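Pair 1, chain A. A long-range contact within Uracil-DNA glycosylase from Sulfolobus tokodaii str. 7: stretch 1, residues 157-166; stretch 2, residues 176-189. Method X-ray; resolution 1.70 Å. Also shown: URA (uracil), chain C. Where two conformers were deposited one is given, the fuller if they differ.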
# COMPACT_ATOMS: atom_id res chain seq x y z
N ILE A 157 -11.85 -8.50 5.23
CA ILE A 157 -10.93 -7.38 5.19
C ILE A 157 -11.66 -6.22 4.55
O ILE A 157 -12.35 -6.41 3.54
CB ILE A 157 -9.65 -7.70 4.39
CG1 ILE A 157 -8.84 -8.77 5.13
CG2 ILE A 157 -8.80 -6.43 4.20
CD1 ILE A 157 -7.70 -9.35 4.32
N ILE A 158 -11.57 -5.05 5.16
CA ILE A 158 -12.19 -3.86 4.58
C ILE A 158 -11.19 -3.19 3.68
O ILE A 158 -10.12 -2.78 4.14
CB ILE A 158 -12.61 -2.88 5.66
CG1 ILE A 158 -13.66 -3.52 6.58
CG2 ILE A 158 -13.14 -1.64 5.04
CD1 ILE A 158 -13.89 -2.73 7.86
N VAL A 159 -11.51 -3.08 2.40
CA VAL A 159 -10.60 -2.43 1.46
C VAL A 159 -11.09 -1.02 1.18
O VAL A 159 -12.26 -0.81 0.85
CB VAL A 159 -10.48 -3.22 0.12
CG1 VAL A 159 -9.64 -2.42 -0.90
CG2 VAL A 159 -9.87 -4.59 0.37
N PHE A 160 -10.20 -0.06 1.34
CA PHE A 160 -10.58 1.33 1.18
C PHE A 160 -9.64 2.05 0.22
O PHE A 160 -8.52 2.39 0.59
CB PHE A 160 -10.59 2.05 2.54
CG PHE A 160 -11.38 3.30 2.54
CD1 PHE A 160 -12.60 3.35 3.20
CD2 PHE A 160 -10.94 4.44 1.86
CE1 PHE A 160 -13.37 4.52 3.18
CE2 PHE A 160 -11.71 5.61 1.84
CZ PHE A 160 -12.90 5.65 2.51
N PRO A 161 -10.09 2.27 -1.02
CA PRO A 161 -9.20 2.93 -1.97
C PRO A 161 -9.17 4.44 -1.78
O PRO A 161 -10.21 5.01 -1.52
CB PRO A 161 -9.82 2.58 -3.34
CG PRO A 161 -10.81 1.48 -3.07
CD PRO A 161 -11.29 1.73 -1.67
N THR A 162 -8.01 5.05 -1.92
CA THR A 162 -7.89 6.51 -1.94
C THR A 162 -6.99 6.97 -3.09
O THR A 162 -6.37 6.15 -3.78
CB THR A 162 -7.30 7.05 -0.64
OG1 THR A 162 -5.88 6.83 -0.63
CG2 THR A 162 -7.91 6.35 0.59
N TYR A 163 -6.91 8.28 -3.30
CA TYR A 163 -5.94 8.81 -4.24
C TYR A 163 -4.57 8.59 -3.64
O TYR A 163 -4.43 8.39 -2.44
CB TYR A 163 -6.18 10.29 -4.52
CG TYR A 163 -7.41 10.58 -5.35
CD1 TYR A 163 -7.72 9.80 -6.47
CD2 TYR A 163 -8.24 11.64 -5.04
CE1 TYR A 163 -8.84 10.07 -7.23
CE2 TYR A 163 -9.36 11.92 -5.82
CZ TYR A 163 -9.66 11.13 -6.90
OH TYR A 163 -10.78 11.40 -7.67
N HIS A 164 -3.55 8.57 -4.48
CA HIS A 164 -2.21 8.42 -3.99
C HIS A 164 -1.77 9.73 -3.36
O HIS A 164 -2.11 10.79 -3.85
CB HIS A 164 -1.30 8.03 -5.15
CG HIS A 164 0.06 7.62 -4.73
ND1 HIS A 164 1.03 8.52 -4.35
CD2 HIS A 164 0.63 6.39 -4.65
CE1 HIS A 164 2.14 7.87 -4.04
NE2 HIS A 164 1.92 6.57 -4.22
N PRO A 165 -0.98 9.66 -2.29
CA PRO A 165 -0.56 10.89 -1.60
C PRO A 165 0.19 11.87 -2.50
O PRO A 165 0.08 13.07 -2.30
CB PRO A 165 0.37 10.38 -0.50
CG PRO A 165 -0.07 9.01 -0.26
CD PRO A 165 -0.59 8.45 -1.53
N ALA A 166 0.97 11.35 -3.44
CA ALA A 166 1.69 12.19 -4.38
C ALA A 166 0.73 13.12 -5.14
O ALA A 166 1.10 14.25 -5.47
CB ALA A 166 2.47 11.34 -5.34
N LYS A 176 -7.73 17.77 0.33
CA LYS A 176 -8.86 17.79 1.24
C LYS A 176 -9.66 16.50 1.10
O LYS A 176 -10.18 15.97 2.09
CB LYS A 176 -9.74 19.02 0.99
CG LYS A 176 -9.24 20.24 1.71
CD LYS A 176 -9.55 20.12 3.19
CE LYS A 176 -8.90 21.21 4.01
NZ LYS A 176 -9.28 21.08 5.45
N ILE A 177 -9.76 16.00 -0.13
CA ILE A 177 -10.50 14.76 -0.37
C ILE A 177 -9.81 13.57 0.29
O ILE A 177 -10.46 12.70 0.88
CB ILE A 177 -10.67 14.49 -1.87
CG1 ILE A 177 -11.53 15.60 -2.47
CG2 ILE A 177 -11.30 13.12 -2.11
CD1 ILE A 177 -11.95 15.38 -3.92
N LEU A 178 -8.49 13.54 0.17
CA LEU A 178 -7.70 12.48 0.78
C LEU A 178 -7.81 12.53 2.32
O LEU A 178 -7.96 11.50 2.96
CB LEU A 178 -6.24 12.61 0.32
CG LEU A 178 -5.25 11.54 0.80
CD1 LEU A 178 -5.68 10.17 0.41
CD2 LEU A 178 -3.87 11.84 0.18
N GLU A 179 -7.82 13.73 2.89
CA GLU A 179 -7.97 13.89 4.32
C GLU A 179 -9.32 13.37 4.78
O GLU A 179 -9.42 12.71 5.81
CB GLU A 179 -7.77 15.35 4.73
CG GLU A 179 -6.34 15.81 4.45
CD GLU A 179 -6.11 17.30 4.68
OE1 GLU A 179 -7.09 18.06 4.76
OE2 GLU A 179 -4.92 17.69 4.77
N GLU A 180 -10.36 13.67 4.01
CA GLU A 180 -11.70 13.21 4.32
C GLU A 180 -11.76 11.69 4.22
O GLU A 180 -12.43 11.04 5.02
CB GLU A 180 -12.73 13.86 3.40
CG GLU A 180 -12.90 15.35 3.65
CD GLU A 180 -13.31 15.64 5.08
OE1 GLU A 180 -14.39 15.16 5.50
OE2 GLU A 180 -12.56 16.34 5.80
N ASP A 181 -11.07 11.13 3.23
CA ASP A 181 -10.99 9.68 3.09
C ASP A 181 -10.30 9.09 4.32
O ASP A 181 -10.73 8.05 4.81
CB ASP A 181 -10.22 9.26 1.83
CG ASP A 181 -11.10 9.28 0.59
OD1 ASP A 181 -12.31 9.50 0.73
OD2 ASP A 181 -10.56 9.07 -0.52
N PHE A 182 -9.27 9.76 4.84
CA PHE A 182 -8.59 9.23 6.02
C PHE A 182 -9.48 9.35 7.27
O PHE A 182 -9.40 8.49 8.15
CB PHE A 182 -7.23 9.90 6.23
CG PHE A 182 -6.09 9.15 5.58
CD1 PHE A 182 -6.09 8.91 4.23
CD2 PHE A 182 -5.03 8.67 6.34
CE1 PHE A 182 -5.05 8.21 3.62
CE2 PHE A 182 -3.99 7.96 5.74
CZ PHE A 182 -4.00 7.73 4.40
N LYS A 183 -10.32 10.38 7.33
CA LYS A 183 -11.30 10.50 8.42
C LYS A 183 -12.26 9.30 8.40
O LYS A 183 -12.63 8.77 9.45
CB LYS A 183 -12.10 11.80 8.31
CG LYS A 183 -11.29 13.07 8.58
CD LYS A 183 -12.17 14.33 8.49
CE LYS A 183 -11.36 15.61 8.76
NZ LYS A 183 -12.17 16.85 8.56
N LYS A 184 -12.67 8.89 7.20
CA LYS A 184 -13.54 7.73 7.07
C LYS A 184 -12.83 6.46 7.47
O LYS A 184 -13.45 5.58 8.08
CB LYS A 184 -14.09 7.62 5.64
CG LYS A 184 -15.06 8.73 5.28
CD LYS A 184 -15.45 8.65 3.80
CE LYS A 184 -16.69 9.49 3.51
NZ LYS A 184 -16.43 10.94 3.71
N ILE A 185 -11.55 6.36 7.11
CA ILE A 185 -10.74 5.22 7.50
C ILE A 185 -10.61 5.19 9.03
O ILE A 185 -10.72 4.11 9.61
CB ILE A 185 -9.35 5.25 6.83
CG1 ILE A 185 -9.56 5.01 5.33
CG2 ILE A 185 -8.40 4.20 7.45
CD1 ILE A 185 -8.35 5.39 4.46
N ARG A 186 -10.47 6.36 9.66
CA ARG A 186 -10.38 6.34 11.13
C ARG A 186 -11.66 5.78 11.72
O ARG A 186 -11.62 4.96 12.63
CB ARG A 186 -10.11 7.73 11.71
CG ARG A 186 -9.87 7.64 13.25
CD ARG A 186 -10.13 8.91 13.98
NE ARG A 186 -9.91 8.73 15.42
CZ ARG A 186 -10.85 8.78 16.37
NH1 ARG A 186 -10.49 8.59 17.63
NH2 ARG A 186 -12.12 9.04 16.07
N GLU A 187 -12.80 6.22 11.21
CA GLU A 187 -14.08 5.75 11.75
C GLU A 187 -14.18 4.23 11.58
O GLU A 187 -14.57 3.53 12.51
CB GLU A 187 -15.26 6.46 11.09
CG GLU A 187 -16.59 6.07 11.68
CD GLU A 187 -17.71 7.03 11.30
OE1 GLU A 187 -17.43 8.03 10.61
OE2 GLU A 187 -18.87 6.78 11.70
N LEU A 188 -13.81 3.71 10.41
CA LEU A 188 -13.84 2.25 10.22
C LEU A 188 -12.90 1.51 11.18
O LEU A 188 -13.20 0.42 11.64
CB LEU A 188 -13.48 1.90 8.77
CG LEU A 188 -14.53 2.34 7.75
CD1 LEU A 188 -13.95 2.30 6.34
CD2 LEU A 188 -15.75 1.44 7.83
N ALA A 189 -11.76 2.12 11.50
CA ALA A 189 -10.77 1.45 12.33
C ALA A 189 -11.19 1.37 13.78
O ALA A 189 -10.91 0.37 14.46
CB ALA A 189 -9.42 2.18 12.21
N1 URA C . 5.04 6.06 -3.98
C2 URA C . 4.54 4.84 -3.69
O2 URA C . 3.65 4.32 -4.34
N3 URA C . 5.19 4.13 -2.76
C4 URA C . 6.30 4.52 -2.09
O4 URA C . 6.75 3.80 -1.22
C5 URA C . 6.79 5.80 -2.41
C6 URA C . 6.16 6.55 -3.34
O HOH W 1 -8.47 10.20 -1.77

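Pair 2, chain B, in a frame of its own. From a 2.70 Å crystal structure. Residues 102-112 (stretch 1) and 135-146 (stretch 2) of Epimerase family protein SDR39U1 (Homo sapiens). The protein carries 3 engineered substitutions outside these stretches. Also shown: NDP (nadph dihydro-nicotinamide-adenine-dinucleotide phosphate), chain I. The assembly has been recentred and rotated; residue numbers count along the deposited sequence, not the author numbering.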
# COMPACT_ATOMS: atom_id res chain seq x y z
N ALA B 102 -5.28 6.89 17.72
CA ALA B 102 -4.63 5.93 16.80
C ALA B 102 -3.84 6.62 15.67
O ALA B 102 -4.14 7.74 15.26
CB ALA B 102 -5.63 4.95 16.22
N TRP B 103 -2.80 5.93 15.20
CA TRP B 103 -1.85 6.43 14.15
C TRP B 103 -1.38 5.28 13.30
O TRP B 103 -0.72 4.37 13.78
CB TRP B 103 -0.67 7.11 14.83
CG TRP B 103 0.59 7.42 14.04
CD1 TRP B 103 1.89 7.18 14.44
CD2 TRP B 103 0.74 8.12 12.75
NE1 TRP B 103 2.79 7.65 13.52
CE2 TRP B 103 2.18 8.22 12.49
CE3 TRP B 103 -0.14 8.65 11.82
CZ2 TRP B 103 2.68 8.80 11.34
CZ3 TRP B 103 0.39 9.24 10.67
CH2 TRP B 103 1.77 9.30 10.43
N VAL B 104 -1.75 5.31 12.03
CA VAL B 104 -1.58 4.17 11.15
C VAL B 104 -0.80 4.55 9.91
O VAL B 104 -1.15 5.52 9.25
CB VAL B 104 -2.93 3.62 10.73
CG1 VAL B 104 -2.75 2.36 9.89
CG2 VAL B 104 -3.78 3.40 11.99
N LEU B 105 0.24 3.79 9.59
CA LEU B 105 1.07 4.02 8.40
C LEU B 105 0.95 2.87 7.45
O LEU B 105 0.81 1.71 7.87
CB LEU B 105 2.53 4.18 8.79
CG LEU B 105 3.47 4.55 7.65
CD1 LEU B 105 3.03 5.84 6.97
CD2 LEU B 105 4.88 4.70 8.19
N VAL B 106 0.97 3.17 6.15
CA VAL B 106 1.03 2.13 5.13
C VAL B 106 2.43 2.12 4.59
O VAL B 106 2.94 3.15 4.15
CB VAL B 106 0.03 2.36 3.96
CG1 VAL B 106 0.36 1.46 2.78
CG2 VAL B 106 -1.41 2.11 4.40
N THR B 107 3.07 0.96 4.65
CA THR B 107 4.34 0.76 3.95
C THR B 107 4.18 -0.48 3.06
O THR B 107 3.08 -0.71 2.52
CB THR B 107 5.52 0.69 4.93
OG1 THR B 107 5.44 -0.51 5.71
CG2 THR B 107 5.49 1.88 5.87
N GLY B 108 5.24 -1.26 2.85
CA GLY B 108 5.21 -2.29 1.83
C GLY B 108 5.85 -3.61 2.18
O GLY B 108 6.70 -3.69 3.06
N VAL B 109 5.45 -4.65 1.48
CA VAL B 109 6.02 -5.97 1.68
C VAL B 109 7.46 -6.05 1.16
O VAL B 109 8.14 -7.05 1.40
CB VAL B 109 5.18 -7.09 1.01
CG1 VAL B 109 3.82 -7.21 1.67
CG2 VAL B 109 5.09 -6.87 -0.48
N ALA B 110 7.91 -5.02 0.46
CA ALA B 110 9.31 -4.90 0.07
C ALA B 110 10.28 -5.08 1.25
O ALA B 110 11.47 -5.35 1.05
CB ALA B 110 9.54 -3.56 -0.59
N TYR B 111 9.79 -4.91 2.48
CA TYR B 111 10.58 -5.18 3.69
C TYR B 111 11.16 -6.61 3.69
O TYR B 111 12.25 -6.83 4.19
CB TYR B 111 9.69 -4.98 4.93
CG TYR B 111 10.42 -5.07 6.26
CD1 TYR B 111 11.09 -3.96 6.78
CD2 TYR B 111 10.42 -6.23 7.00
CE1 TYR B 111 11.75 -4.02 7.98
CE2 TYR B 111 11.09 -6.31 8.19
CZ TYR B 111 11.75 -5.19 8.68
OH TYR B 111 12.42 -5.25 9.89
N TYR B 112 10.39 -7.56 3.18
CA TYR B 112 10.77 -8.98 3.21
C TYR B 112 11.58 -9.37 1.97
O TYR B 112 11.22 -9.04 0.84
CB TYR B 112 9.54 -9.88 3.35
CG TYR B 112 8.59 -9.44 4.44
CD1 TYR B 112 8.96 -9.46 5.77
CD2 TYR B 112 7.31 -9.00 4.13
CE1 TYR B 112 8.09 -9.05 6.76
CE2 TYR B 112 6.42 -8.58 5.12
CZ TYR B 112 6.82 -8.61 6.43
OH TYR B 112 5.93 -8.22 7.40
N LEU B 135 14.07 1.55 2.57
CA LEU B 135 13.03 2.57 2.60
C LEU B 135 12.03 2.24 3.72
O LEU B 135 11.77 3.06 4.57
CB LEU B 135 12.33 2.69 1.22
CG LEU B 135 11.07 3.58 1.11
CD1 LEU B 135 11.37 5.07 1.13
CD2 LEU B 135 10.28 3.22 -0.14
N VAL B 136 11.49 1.04 3.72
CA VAL B 136 10.46 0.68 4.67
C VAL B 136 10.98 0.86 6.08
O VAL B 136 10.28 1.39 6.92
CB VAL B 136 9.87 -0.75 4.41
CG1 VAL B 136 8.92 -1.16 5.52
CG2 VAL B 136 9.15 -0.81 3.05
N THR B 137 12.22 0.46 6.35
CA THR B 137 12.79 0.63 7.71
C THR B 137 12.76 2.10 8.15
O THR B 137 12.25 2.43 9.20
CB THR B 137 14.24 0.07 7.83
OG1 THR B 137 14.24 -1.34 7.61
CG2 THR B 137 14.84 0.33 9.21
N LYS B 138 13.28 2.96 7.31
CA LYS B 138 13.39 4.40 7.61
C LYS B 138 12.01 5.05 7.70
O LYS B 138 11.76 5.89 8.54
CB LYS B 138 14.22 5.13 6.54
CG LYS B 138 15.70 4.81 6.59
CD LYS B 138 16.32 5.03 5.22
CE LYS B 138 17.83 5.21 5.28
NZ LYS B 138 18.45 4.82 3.98
N TRP B 139 11.14 4.61 6.82
CA TRP B 139 9.76 5.06 6.76
C TRP B 139 9.03 4.75 8.04
O TRP B 139 8.37 5.60 8.62
CB TRP B 139 9.11 4.34 5.59
CG TRP B 139 7.85 4.89 5.00
CD1 TRP B 139 7.09 5.96 5.43
CD2 TRP B 139 7.16 4.36 3.84
NE1 TRP B 139 5.99 6.12 4.61
CE2 TRP B 139 5.98 5.19 3.64
CE3 TRP B 139 7.39 3.32 2.98
CZ2 TRP B 139 5.10 4.95 2.62
CZ3 TRP B 139 6.48 3.09 1.95
CH2 TRP B 139 5.37 3.90 1.78
N GLU B 140 9.13 3.51 8.50
CA GLU B 140 8.53 3.11 9.75
C GLU B 140 9.18 3.84 10.91
O GLU B 140 8.50 4.28 11.83
CB GLU B 140 8.58 1.58 9.92
CG GLU B 140 7.70 0.89 8.88
CD GLU B 140 7.69 -0.64 8.93
OE1 GLU B 140 8.25 -1.24 9.88
OE2 GLU B 140 7.09 -1.24 8.00
N ALA B 141 10.50 4.00 10.86
CA ALA B 141 11.19 4.75 11.92
C ALA B 141 10.64 6.17 12.03
O ALA B 141 10.55 6.72 13.13
CB ALA B 141 12.69 4.80 11.64
N ALA B 142 10.33 6.76 10.89
CA ALA B 142 9.86 8.13 10.83
C ALA B 142 8.50 8.27 11.52
O ALA B 142 8.18 9.32 12.08
CB ALA B 142 9.80 8.58 9.38
N ALA B 143 7.71 7.20 11.48
CA ALA B 143 6.39 7.21 12.09
C ALA B 143 6.41 6.96 13.59
O ALA B 143 5.40 7.20 14.26
CB ALA B 143 5.50 6.18 11.40
N ARG B 144 7.51 6.42 14.12
CA ARG B 144 7.47 5.81 15.45
C ARG B 144 7.37 6.87 16.55
O ARG B 144 8.24 7.70 16.69
CB ARG B 144 8.70 4.92 15.68
CG ARG B 144 8.88 4.20 17.05
CD ARG B 144 9.67 2.94 16.79
NE ARG B 144 9.00 1.97 15.92
CZ ARG B 144 9.50 1.40 14.80
NH1 ARG B 144 10.73 1.62 14.37
NH2 ARG B 144 8.71 0.56 14.10
N LEU B 145 6.30 6.80 17.32
CA LEU B 145 6.08 7.68 18.46
C LEU B 145 6.63 7.00 19.70
O LEU B 145 6.50 5.79 19.85
CB LEU B 145 4.59 7.92 18.68
CG LEU B 145 3.71 8.45 17.53
CD1 LEU B 145 2.23 8.44 17.90
CD2 LEU B 145 4.17 9.86 17.16
N PRO B 146 7.28 7.77 20.58
CA PRO B 146 7.57 7.20 21.88
C PRO B 146 6.28 7.26 22.67
O PRO B 146 5.39 8.08 22.37
CB PRO B 146 8.62 8.19 22.47
CG PRO B 146 8.28 9.52 21.86
CD PRO B 146 7.65 9.21 20.50
PA NDP I . -1.07 7.29 -4.89
O1A NDP I . 0.14 7.70 -5.76
O2A NDP I . -2.46 7.08 -5.54
O5B NDP I . -1.41 8.39 -3.74
C5B NDP I . -0.30 9.12 -3.22
C4B NDP I . -0.81 10.45 -2.71
O4B NDP I . 0.27 11.05 -1.99
C3B NDP I . -1.22 11.38 -3.85
O3B NDP I . -2.66 11.49 -4.01
C2B NDP I . -0.63 12.72 -3.47
O2B NDP I . -1.57 13.54 -2.80
C1B NDP I . 0.43 12.39 -2.46
N9A NDP I . 1.71 12.50 -3.16
C8A NDP I . 2.11 12.05 -4.39
N7A NDP I . 3.42 12.47 -4.62
C5A NDP I . 3.82 13.17 -3.53
C6A NDP I . 5.03 13.87 -3.07
N6A NDP I . 6.15 13.90 -3.82
N1A NDP I . 5.01 14.47 -1.86
C2A NDP I . 3.88 14.45 -1.10
N3A NDP I . 2.74 13.81 -1.44
C4A NDP I . 2.69 13.18 -2.59
O3 NDP I . -0.50 5.98 -4.14
PN NDP I . -1.44 4.81 -3.54
O1N NDP I . -2.75 5.43 -3.07
O2N NDP I . -1.51 3.68 -4.51
O5D NDP I . -0.54 4.30 -2.25
C5D NDP I . -0.38 5.27 -1.19
C4D NDP I . 0.78 4.94 -0.29
O4D NDP I . 0.73 3.53 -0.11
C3D NDP I . 2.17 5.24 -0.88
O3D NDP I . 3.07 5.75 0.16
C2D NDP I . 2.63 3.89 -1.45
O2D NDP I . 4.02 3.57 -1.38
C1D NDP I . 1.96 2.92 -0.52
N1N NDP I . 1.73 1.59 -1.12
C2N NDP I . 1.01 1.44 -2.24
C3N NDP I . 0.81 0.20 -2.79
C7N NDP I . -0.01 0.08 -4.02
O7N NDP I . -0.73 1.04 -4.32
N7N NDP I . 0.03 -1.01 -4.77
C4N NDP I . 1.33 -1.04 -2.14
C5N NDP I . 2.09 -0.76 -0.92
C6N NDP I . 2.25 0.53 -0.47
P2B NDP I . -1.66 15.15 -3.18
O1X NDP I . -0.48 15.81 -2.49
O2X NDP I . -1.59 15.27 -4.73
O3X NDP I . -3.02 15.42 -2.49

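In both pairs a β-strand lies against a helix that runs back almost antiparallel to it. The angle between strand and helix is 168° in pair 1 and 169° in pair 2, with the axes approaching to 9.4 Å and 8.5 Å, and 14 central residues superpose with an RMSD of 0.9 Å. The surface buried is also similar, 550 Å² and 580 Å². Alternation along the strand fixes which residues meet the helix: Ile158(A), Phe160(A) and Thr162(A) point toward it in pair 1, and their matches Trp103(B), Leu105(B) and Thr107(B) do so in pair 2.

At the middle strand position a phenylalanine in pair 1 is matched by a leucine in pair 2. Phe160(A) covers the helix with a broad ring: Ile185(A) CG1 sits over one face, 3.9 Å from the ring centroid, Leu188(A) CD1 approaches Phe160(A) CD1 to 3.6 Å, and the carboxylate carbon Asp181(A) CG lies at the ring edge, 3.9 Å from Phe160(A) CE2. Leu105(B) occupies the same place with a smaller side chain, and here an aromatic side chain on the helix lies beside it. Asp181(A) is matched by Trp139(B), whose CD1 lies 3.8 Å from Leu105(B) CD2; the same methyl reaches Ala143(B) CB at 3.6 Å.

A threonine occupies the same position in both, Thr162(A) and Thr107(B), with side-chain centres 0.8 Å apart and chi1 in the p well, yet its hydroxyl is used differently. Thr162(A) OG1 donates to Tyr163(A) O at 2.8 Å, within its own stretch, while Leu178(A) CD1 packs 3.5 Å from Thr162(A) OG1. Thr107(B) OG1 donates across the interface to Glu140(B) OE2 at 2.9 Å, and its methyl CG2 lies over the six-membered ring of Trp139(B), 3.9 Å from the centroid. Glu140(B) matches Phe182(A), which makes no contact with the strand within 4.5 Å.

Polar links complete the difference. Pair 1 has no direct hydrogen bond between its stretches; a water bridges them, the O of water 1 accepting from Tyr163(A) N at 2.9 Å and donating to Asp181(A) OD2 at 2.7 Å. In pair 2, Trp103(B) NE1 donates to Ala143(B) O at 2.7 Å, so the indole binds the Ala143(B) carbonyl while also packing on Ala143(B) CB, 3.8 Å from Trp103(B) CZ2. Its match Ile158(A) offers only apolar packing, with CG2 4.2 Å from Leu188(A) CD1.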